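Local coordinates for protein Afp1 (Serratia entomophila, PDB 6RBN) that probably builds the inner tube of the anti-feeding prophage, a contractile injection system, by stacking as a helical assembly inside the sheath, at residues Ile96-Glu101 and Val108-Ser113; Phe116-Thr121 and Gln136-Ala141. One frame throughout, in Å; residues are numbered along the deposited sequence.

Interaction 1 of 2, residues Ile96-Glu101 and Val108-Ser113; sequences ISLTNE and VSWNVS
Trp110, Ile96 and Leu98 give up the most surface where Ile96-Glu101 runs antiparallel to Val108-Ser113. Ile96 and Trp110 form a hydrogen-bonded pair: Ile96 N donates to Trp110 O at 2.9 Å, nearly straight and in the carbonyl plane, while Trp110 N returns a bond of 2.8 Å to Ile96 O from above the plane of that carbonyl. Trp110 stands on the face that also carries Ile96, Leu98 and Val108; its CG, anti to the carbonyl carbon (chi1 -78°), lies beside the backbone N, and the benzo edge of the indole is turned to Leu98. Leu98 CD1 meets Trp110 CZ3 at 3.6 Å, close to the ring plane and not over a face; the two side chains cross obliquely. This two-strand unit belongs to the antiparallel sheet of a tail tube protein of the T4 gp19 family, and the same apolar face serves in assembly: Phe125 of a second subunit packs on Ile96 and Leu98 and meets the Trp110 ring edge-to-face. Between the larger residues Ser97 and Ser109 make a non-hydrogen-bonded pair on the reverse face, Ser97 OG lying 3.3 Å from Ser109 CB. Further along, Leu98 N reaches Val108 O at 2.7 Å, a more bent bond than those of the Ile96-Trp110 pair.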
ATOM      1  N   ILE A  96     -18.454 -20.273 -43.790  1.00 67.74           N
ATOM      2  CA  ILE A  96     -17.756 -19.848 -42.583  1.00 67.74           C
ATOM      3  C   ILE A  96     -17.416 -21.106 -41.799  1.00 67.74           C
ATOM      4  O   ILE A  96     -18.311 -21.788 -41.290  1.00 67.74           O
ATOM      5  CB  ILE A  96     -18.589 -18.874 -41.744  1.00 67.74           C
ATOM      6  CG1 ILE A  96     -18.866 -17.606 -42.545  1.00 67.74           C
ATOM      7  CG2 ILE A  96     -17.863 -18.525 -40.472  1.00 67.74           C
ATOM      8  CD1 ILE A  96     -19.851 -16.683 -41.899  1.00 67.74           C
ATOM      9  N   SER A  97     -16.127 -21.410 -41.697  1.00 68.54           N
ATOM     10  CA  SER A  97     -15.648 -22.678 -41.169  1.00 68.54           C
ATOM     11  C   SER A  97     -14.889 -22.448 -39.871  1.00 68.54           C
ATOM     12  O   SER A  97     -13.903 -21.711 -39.861  1.00 68.54           O
ATOM     13  CB  SER A  97     -14.720 -23.361 -42.175  1.00 68.54           C
ATOM     14  OG  SER A  97     -15.358 -23.584 -43.414  1.00 68.54           O
ATOM     15  N   LEU A  98     -15.327 -23.092 -38.791  1.00 69.11           N
ATOM     16  CA  LEU A  98     -14.503 -23.159 -37.588  1.00 69.11           C
ATOM     17  C   LEU A  98     -13.285 -24.023 -37.871  1.00 69.11           C
ATOM     18  O   LEU A  98     -13.413 -25.161 -38.329  1.00 69.11           O
ATOM     19  CB  LEU A  98     -15.294 -23.706 -36.405  1.00 69.11           C
ATOM     20  CG  LEU A  98     -16.315 -22.746 -35.803  1.00 69.11           C
ATOM     21  CD1 LEU A  98     -17.105 -23.431 -34.719  1.00 69.11           C
ATOM     22  CD2 LEU A  98     -15.595 -21.548 -35.246  1.00 69.11           C
ATOM     23  N   THR A  99     -12.106 -23.483 -37.600  1.00 73.46           N
ATOM     24  CA  THR A  99     -10.882 -23.983 -38.192  1.00 73.46           C
ATOM     25  C   THR A  99      -9.903 -24.357 -37.083  1.00 73.46           C
ATOM     26  O   THR A  99     -10.023 -23.911 -35.940  1.00 73.46           O
ATOM     27  CB  THR A  99     -10.300 -22.909 -39.136  1.00 73.46           C
ATOM     28  OG1 THR A  99     -11.371 -22.347 -39.897  1.00 73.46           O
ATOM     29  CG2 THR A  99      -9.342 -23.490 -40.156  1.00 73.46           C
ATOM     30  N   ASN A 100      -8.945 -25.212 -37.434  1.00 80.33           N
ATOM     31  CA  ASN A 100      -7.774 -25.517 -36.628  1.00 80.33           C
ATOM     32  C   ASN A 100      -6.911 -24.258 -36.460  1.00 80.33           C
ATOM     33  O   ASN A 100      -7.095 -23.249 -37.149  1.00 80.33           O
ATOM     34  CB  ASN A 100      -6.991 -26.638 -37.308  1.00 80.33           C
ATOM     35  CG  ASN A 100      -6.027 -27.333 -36.390  1.00 80.33           C
ATOM     36  OD1 ASN A 100      -5.898 -26.977 -35.220  1.00 80.33           O
ATOM     37  ND2 ASN A 100      -5.343 -28.341 -36.913  1.00 80.33           N
ATOM     38  N   GLU A 101      -5.952 -24.325 -35.531  1.00 80.89           N
ATOM     39  CA  GLU A 101      -5.056 -23.195 -35.290  1.00 80.89           C
ATOM     40  C   GLU A 101      -4.180 -22.902 -36.502  1.00 80.89           C
ATOM     41  O   GLU A 101      -4.037 -21.745 -36.910  1.00 80.89           O
ATOM     42  CB  GLU A 101      -4.191 -23.460 -34.061  1.00 80.89           C
ATOM     43  CG  GLU A 101      -3.174 -22.365 -33.774  1.00 80.89           C
ATOM     44  CD  GLU A 101      -3.806 -21.047 -33.367  1.00 80.89           C
ATOM     45  OE1 GLU A 101      -4.888 -21.061 -32.751  1.00 80.89           O
ATOM     46  OE2 GLU A 101      -3.222 -19.989 -33.679  1.00 80.89           O
ATOM     47  N   VAL A 108     -16.229 -27.472 -37.920  1.00 69.82           N
ATOM     48  CA  VAL A 108     -17.650 -27.337 -38.229  1.00 69.82           C
ATOM     49  C   VAL A 108     -17.786 -26.107 -39.110  1.00 69.82           C
ATOM     50  O   VAL A 108     -17.264 -25.043 -38.770  1.00 69.82           O
ATOM     51  CB  VAL A 108     -18.524 -27.185 -36.964  1.00 69.82           C
ATOM     52  CG1 VAL A 108     -19.959 -26.874 -37.329  1.00 69.82           C
ATOM     53  CG2 VAL A 108     -18.502 -28.435 -36.102  1.00 69.82           C
ATOM     54  N   SER A 109     -18.472 -26.240 -40.242  1.00 67.58           N
ATOM     55  CA  SER A 109     -18.646 -25.105 -41.132  1.00 67.58           C
ATOM     56  C   SER A 109     -20.121 -24.810 -41.354  1.00 67.58           C
ATOM     57  O   SER A 109     -20.983 -25.678 -41.221  1.00 67.58           O
ATOM     58  CB  SER A 109     -17.950 -25.337 -42.474  1.00 67.58           C
ATOM     59  OG  SER A 109     -18.564 -26.368 -43.202  1.00 67.58           O
ATOM     60  N   TRP A 110     -20.389 -23.552 -41.692  1.00 66.40           N
ATOM     61  CA  TRP A 110     -21.724 -23.041 -41.979  1.00 66.40           C
ATOM     62  C   TRP A 110     -21.773 -22.610 -43.434  1.00 66.40           C
ATOM     63  O   TRP A 110     -20.968 -21.781 -43.863  1.00 66.40           O
ATOM     64  CB  TRP A 110     -22.058 -21.859 -41.069  1.00 66.40           C
ATOM     65  CG  TRP A 110     -22.452 -22.221 -39.684  1.00 66.40           C
ATOM     66  CD1 TRP A 110     -23.714 -22.287 -39.192  1.00 66.40           C
ATOM     67  CD2 TRP A 110     -21.584 -22.606 -38.615  1.00 66.40           C
ATOM     68  NE1 TRP A 110     -23.692 -22.671 -37.878  1.00 66.40           N
ATOM     69  CE2 TRP A 110     -22.394 -22.874 -37.499  1.00 66.40           C
ATOM     70  CE3 TRP A 110     -20.202 -22.741 -38.489  1.00 66.40           C
ATOM     71  CZ2 TRP A 110     -21.868 -23.272 -36.277  1.00 66.40           C
ATOM     72  CZ3 TRP A 110     -19.683 -23.134 -37.279  1.00 66.40           C
ATOM     73  CH2 TRP A 110     -20.513 -23.396 -36.186  1.00 66.40           C
ATOM     74  N   ASN A 111     -22.714 -23.167 -44.187  1.00 67.23           N
ATOM     75  CA  ASN A 111     -22.855 -22.864 -45.602  1.00 67.23           C
ATOM     76  C   ASN A 111     -24.010 -21.901 -45.824  1.00 67.23           C
ATOM     77  O   ASN A 111     -25.058 -22.011 -45.187  1.00 67.23           O
ATOM     78  CB  ASN A 111     -23.083 -24.136 -46.413  1.00 67.23           C
ATOM     79  CG  ASN A 111     -21.918 -25.082 -46.335  1.00 67.23           C
ATOM     80  OD1 ASN A 111     -22.038 -26.189 -45.821  1.00 67.23           O
ATOM     81  ND2 ASN A 111     -20.775 -24.649 -46.840  1.00 67.23           N
ATOM     82  N   VAL A 112     -23.806 -20.954 -46.735  1.00 67.87           N
ATOM     83  CA  VAL A 112     -24.783 -19.929 -47.078  1.00 67.87           C
ATOM     84  C   VAL A 112     -24.975 -19.971 -48.587  1.00 67.87           C
ATOM     85  O   VAL A 112     -23.994 -19.975 -49.333  1.00 67.87           O
ATOM     86  CB  VAL A 112     -24.311 -18.540 -46.616  1.00 67.87           C
ATOM     87  CG1 VAL A 112     -25.229 -17.473 -47.100  1.00 67.87           C
ATOM     88  CG2 VAL A 112     -24.196 -18.493 -45.106  1.00 67.87           C
ATOM     89  N   SER A 113     -26.228 -20.021 -49.040  1.00 69.22           N
ATOM     90  CA  SER A 113     -26.491 -20.453 -50.410  1.00 69.22           C
ATOM     91  C   SER A 113     -26.345 -19.327 -51.431  1.00 69.22           C
ATOM     92  O   SER A 113     -25.495 -19.397 -52.323  1.00 69.22           O
ATOM     93  CB  SER A 113     -27.879 -21.074 -50.496  1.00 69.22           C
ATOM     94  OG  SER A 113     -28.178 -21.473 -51.819  1.00 69.22           O
TER

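Interaction 2 of 2, residues Phe116-Thr121 and Gln136-Ala141; sequences FPTSLT and QITLMA
Met140 leaves its strand with CG anti to the backbone N (chi1 -180°), and this sets it alongside Phe116, both side chains pointing the same way. Met140 CB sits over one face of the Phe116 ring as a CH-pi contact, 4.0 Å from the centroid, and also touches Thr118 CG2. Met140 CG follows near the rim of the ring, 3.7 Å from Phe116 CZ. Bends at chi2 and chi3 then carry SD and CE away from the opposing strand. Beneath this pairing, Met140 N gives Phe116 O an almost straight bond of 3.0 Å. Phe116-Thr121 and Gln136-Ala141 are antiparallel neighbours in the main sheet of this gp19-like tube protein, and a beta bulge between Pro117 and Ser119 shifts their register by one residue. At the bulge both Thr118 N and the hydroxyls turn to Thr138: Thr138 OG1 bonds Thr118 OG1 at 3.0 Å and Ser119 OG at a modelled 2.4 Å, so two hydroxyls grip one oxygen. On the reverse face Pro117 CB rests on Ile137 CD1 at 3.8 Å, and helix 78-81 covers Pro117, Leu120 and Leu139 through Trp80 and Ile81. Ser119 and Leu120 pair with a strand of a neighbouring subunit, continuing the sheet across the interface. Near the far end, Thr121 N points straight at Gln136 O, 3.1 Å away.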
ATOM      1  N   PHE A 116     -26.142 -11.818 -51.212  1.00 64.32           N
ATOM      2  CA  PHE A 116     -25.874 -10.603 -51.962  1.00 64.32           C
ATOM      3  C   PHE A 116     -25.921  -9.439 -50.986  1.00 64.32           C
ATOM      4  O   PHE A 116     -26.662  -9.500 -49.999  1.00 64.32           O
ATOM      5  CB  PHE A 116     -26.875 -10.417 -53.119  1.00 64.32           C
ATOM      6  CG  PHE A 116     -28.302 -10.211 -52.694  1.00 64.32           C
ATOM      7  CD1 PHE A 116     -29.132 -11.293 -52.471  1.00 64.32           C
ATOM      8  CD2 PHE A 116     -28.831  -8.936 -52.587  1.00 64.32           C
ATOM      9  CE1 PHE A 116     -30.441 -11.107 -52.100  1.00 64.32           C
ATOM     10  CE2 PHE A 116     -30.136  -8.749 -52.215  1.00 64.32           C
ATOM     11  CZ  PHE A 116     -30.942  -9.835 -51.976  1.00 64.32           C
ATOM     12  N   PRO A 117     -25.140  -8.384 -51.211  1.00 65.27           N
ATOM     13  CA  PRO A 117     -25.076  -7.302 -50.225  1.00 65.27           C
ATOM     14  C   PRO A 117     -26.286  -6.390 -50.276  1.00 65.27           C
ATOM     15  O   PRO A 117     -26.811  -6.067 -51.343  1.00 65.27           O
ATOM     16  CB  PRO A 117     -23.805  -6.545 -50.622  1.00 65.27           C
ATOM     17  CG  PRO A 117     -23.663  -6.799 -52.055  1.00 65.27           C
ATOM     18  CD  PRO A 117     -24.148  -8.190 -52.284  1.00 65.27           C
ATOM     19  N   THR A 118     -26.732  -5.976 -49.095  1.00 65.54           N
ATOM     20  CA  THR A 118     -27.779  -4.980 -48.976  1.00 65.54           C
ATOM     21  C   THR A 118     -27.314  -3.693 -48.317  1.00 65.54           C
ATOM     22  O   THR A 118     -27.988  -2.671 -48.465  1.00 65.54           O
ATOM     23  CB  THR A 118     -28.976  -5.536 -48.189  1.00 65.54           C
ATOM     24  OG1 THR A 118     -28.558  -5.884 -46.866  1.00 65.54           O
ATOM     25  CG2 THR A 118     -29.538  -6.761 -48.867  1.00 65.54           C
ATOM     26  N   SER A 119     -26.188  -3.704 -47.610  1.00 66.26           N
ATOM     27  CA  SER A 119     -25.679  -2.490 -46.991  1.00 66.26           C
ATOM     28  C   SER A 119     -24.172  -2.604 -46.826  1.00 66.26           C
ATOM     29  O   SER A 119     -23.619  -3.701 -46.774  1.00 66.26           O
ATOM     30  CB  SER A 119     -26.339  -2.226 -45.638  1.00 66.26           C
ATOM     31  OG  SER A 119     -25.914  -3.164 -44.675  1.00 66.26           O
ATOM     32  N   LEU A 120     -23.520  -1.448 -46.746  1.00 66.61           N
ATOM     33  CA  LEU A 120     -22.081  -1.375 -46.492  1.00 66.61           C
ATOM     34  C   LEU A 120     -21.827  -0.096 -45.711  1.00 66.61           C
ATOM     35  O   LEU A 120     -21.840   0.990 -46.291  1.00 66.61           O
ATOM     36  CB  LEU A 120     -21.281  -1.386 -47.786  1.00 66.61           C
ATOM     37  CG  LEU A 120     -19.759  -1.317 -47.647  1.00 66.61           C
ATOM     38  CD1 LEU A 120     -19.226  -2.538 -46.931  1.00 66.61           C
ATOM     39  CD2 LEU A 120     -19.112  -1.174 -48.999  1.00 66.61           C
ATOM     40  N   THR A 121     -21.597  -0.218 -44.410  1.00 69.12           N
ATOM     41  CA  THR A 121     -21.453   0.951 -43.557  1.00 69.12           C
ATOM     42  C   THR A 121     -19.982   1.317 -43.433  1.00 69.12           C
ATOM     43  O   THR A 121     -19.168   0.501 -42.992  1.00 69.12           O
ATOM     44  CB  THR A 121     -22.060   0.708 -42.177  1.00 69.12           C
ATOM     45  OG1 THR A 121     -21.320  -0.308 -41.506  1.00 69.12           O
ATOM     46  CG2 THR A 121     -23.498   0.261 -42.306  1.00 69.12           C
ATOM     47  N   GLN A 136     -18.627  -2.729 -42.408  1.00 69.62           N
ATOM     48  CA  GLN A 136     -19.582  -3.706 -41.898  1.00 69.62           C
ATOM     49  C   GLN A 136     -20.656  -3.924 -42.955  1.00 69.62           C
ATOM     50  O   GLN A 136     -21.490  -3.046 -43.185  1.00 69.62           O
ATOM     51  CB  GLN A 136     -20.162  -3.232 -40.566  1.00 69.62           C
ATOM     52  CG  GLN A 136     -21.188  -4.129 -39.905  1.00 69.62           C
ATOM     53  CD  GLN A 136     -22.608  -3.667 -40.173  1.00 69.62           C
ATOM     54  OE1 GLN A 136     -22.851  -2.484 -40.397  1.00 69.62           O
ATOM     55  NE2 GLN A 136     -23.552  -4.586 -40.119  1.00 69.62           N
ATOM     56  N   ILE A 137     -20.625  -5.088 -43.597  1.00 66.68           N
ATOM     57  CA  ILE A 137     -21.509  -5.418 -44.708  1.00 66.68           C
ATOM     58  C   ILE A 137     -22.585  -6.379 -44.220  1.00 66.68           C
ATOM     59  O   ILE A 137     -22.317  -7.274 -43.409  1.00 66.68           O
ATOM     60  CB  ILE A 137     -20.701  -5.989 -45.899  1.00 66.68           C
ATOM     61  CG1 ILE A 137     -21.579  -6.235 -47.126  1.00 66.68           C
ATOM     62  CG2 ILE A 137     -19.909  -7.236 -45.532  1.00 66.68           C
ATOM     63  CD1 ILE A 137     -20.790  -6.442 -48.388  1.00 66.68           C
ATOM     64  N   THR A 138     -23.821  -6.155 -44.658  1.00 65.89           N
ATOM     65  CA  THR A 138     -24.915  -7.067 -44.374  1.00 65.89           C
ATOM     66  C   THR A 138     -25.347  -7.753 -45.660  1.00 65.89           C
ATOM     67  O   THR A 138     -25.346  -7.152 -46.735  1.00 65.89           O
ATOM     68  CB  THR A 138     -26.122  -6.373 -43.753  1.00 65.89           C
ATOM     69  OG1 THR A 138     -26.641  -5.406 -44.669  1.00 65.89           O
ATOM     70  CG2 THR A 138     -25.739  -5.686 -42.468  1.00 65.89           C
ATOM     71  N   LEU A 139     -25.724  -9.015 -45.530  1.00 65.87           N
ATOM     72  CA  LEU A 139     -26.019  -9.864 -46.667  1.00 65.87           C
ATOM     73  C   LEU A 139     -27.419 -10.432 -46.517  1.00 65.87           C
ATOM     74  O   LEU A 139     -27.887 -10.690 -45.407  1.00 65.87           O
ATOM     75  CB  LEU A 139     -25.010 -11.002 -46.771  1.00 65.87           C
ATOM     76  CG  LEU A 139     -23.541 -10.616 -46.931  1.00 65.87           C
ATOM     77  CD1 LEU A 139     -22.692 -11.850 -46.822  1.00 65.87           C
ATOM     78  CD2 LEU A 139     -23.295  -9.936 -48.245  1.00 65.87           C
ATOM     79  N   MET A 140     -28.087 -10.616 -47.648  1.00 69.18           N
ATOM     80  CA  MET A 140     -29.382 -11.275 -47.704  1.00 69.18           C
ATOM     81  C   MET A 140     -29.206 -12.628 -48.371  1.00 69.18           C
ATOM     82  O   MET A 140     -28.685 -12.710 -49.485  1.00 69.18           O
ATOM     83  CB  MET A 140     -30.393 -10.431 -48.476  1.00 69.18           C
ATOM     84  CG  MET A 140     -31.781 -11.042 -48.574  1.00 69.18           C
ATOM     85  SD  MET A 140     -32.682 -11.095 -47.021  1.00 69.18           S
ATOM     86  CE  MET A 140     -33.139  -9.373 -46.866  1.00 69.18           C
ATOM     87  N   ALA A 141     -29.632 -13.684 -47.690  1.00 69.22           N
ATOM     88  CA  ALA A 141     -29.483 -15.029 -48.225  1.00 69.22           C
ATOM     89  C   ALA A 141     -30.817 -15.749 -48.228  1.00 69.22           C
ATOM     90  O   ALA A 141     -31.854 -15.135 -47.969  1.00 69.22           O
ATOM     91  CB  ALA A 141     -28.460 -15.811 -47.415  1.00 69.22           C
TER

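How the interactions relate
Strand 109-121 joins the two contacts: its first part pairs with strand 92-99 in interaction 1, and its last part with strand 134-140 in interaction 2. The centres lie about 19 Å apart, and the contacts come in series along the chain, the first closing before the second opens. A corner at Ser113 separates the two parts of the long strand, so one continuous piece of chain serves two faces of the curled antiparallel sheet. The contacts meet where Val112 CG1 packs against Ala141 CB at 3.6 Å. Different copies of the protein adjoin each: one neighbouring subunit packs on 96-101/108-113, whereas another extends the sheet at 116-121/136-141, consistent with a tube built from interlocking subunits.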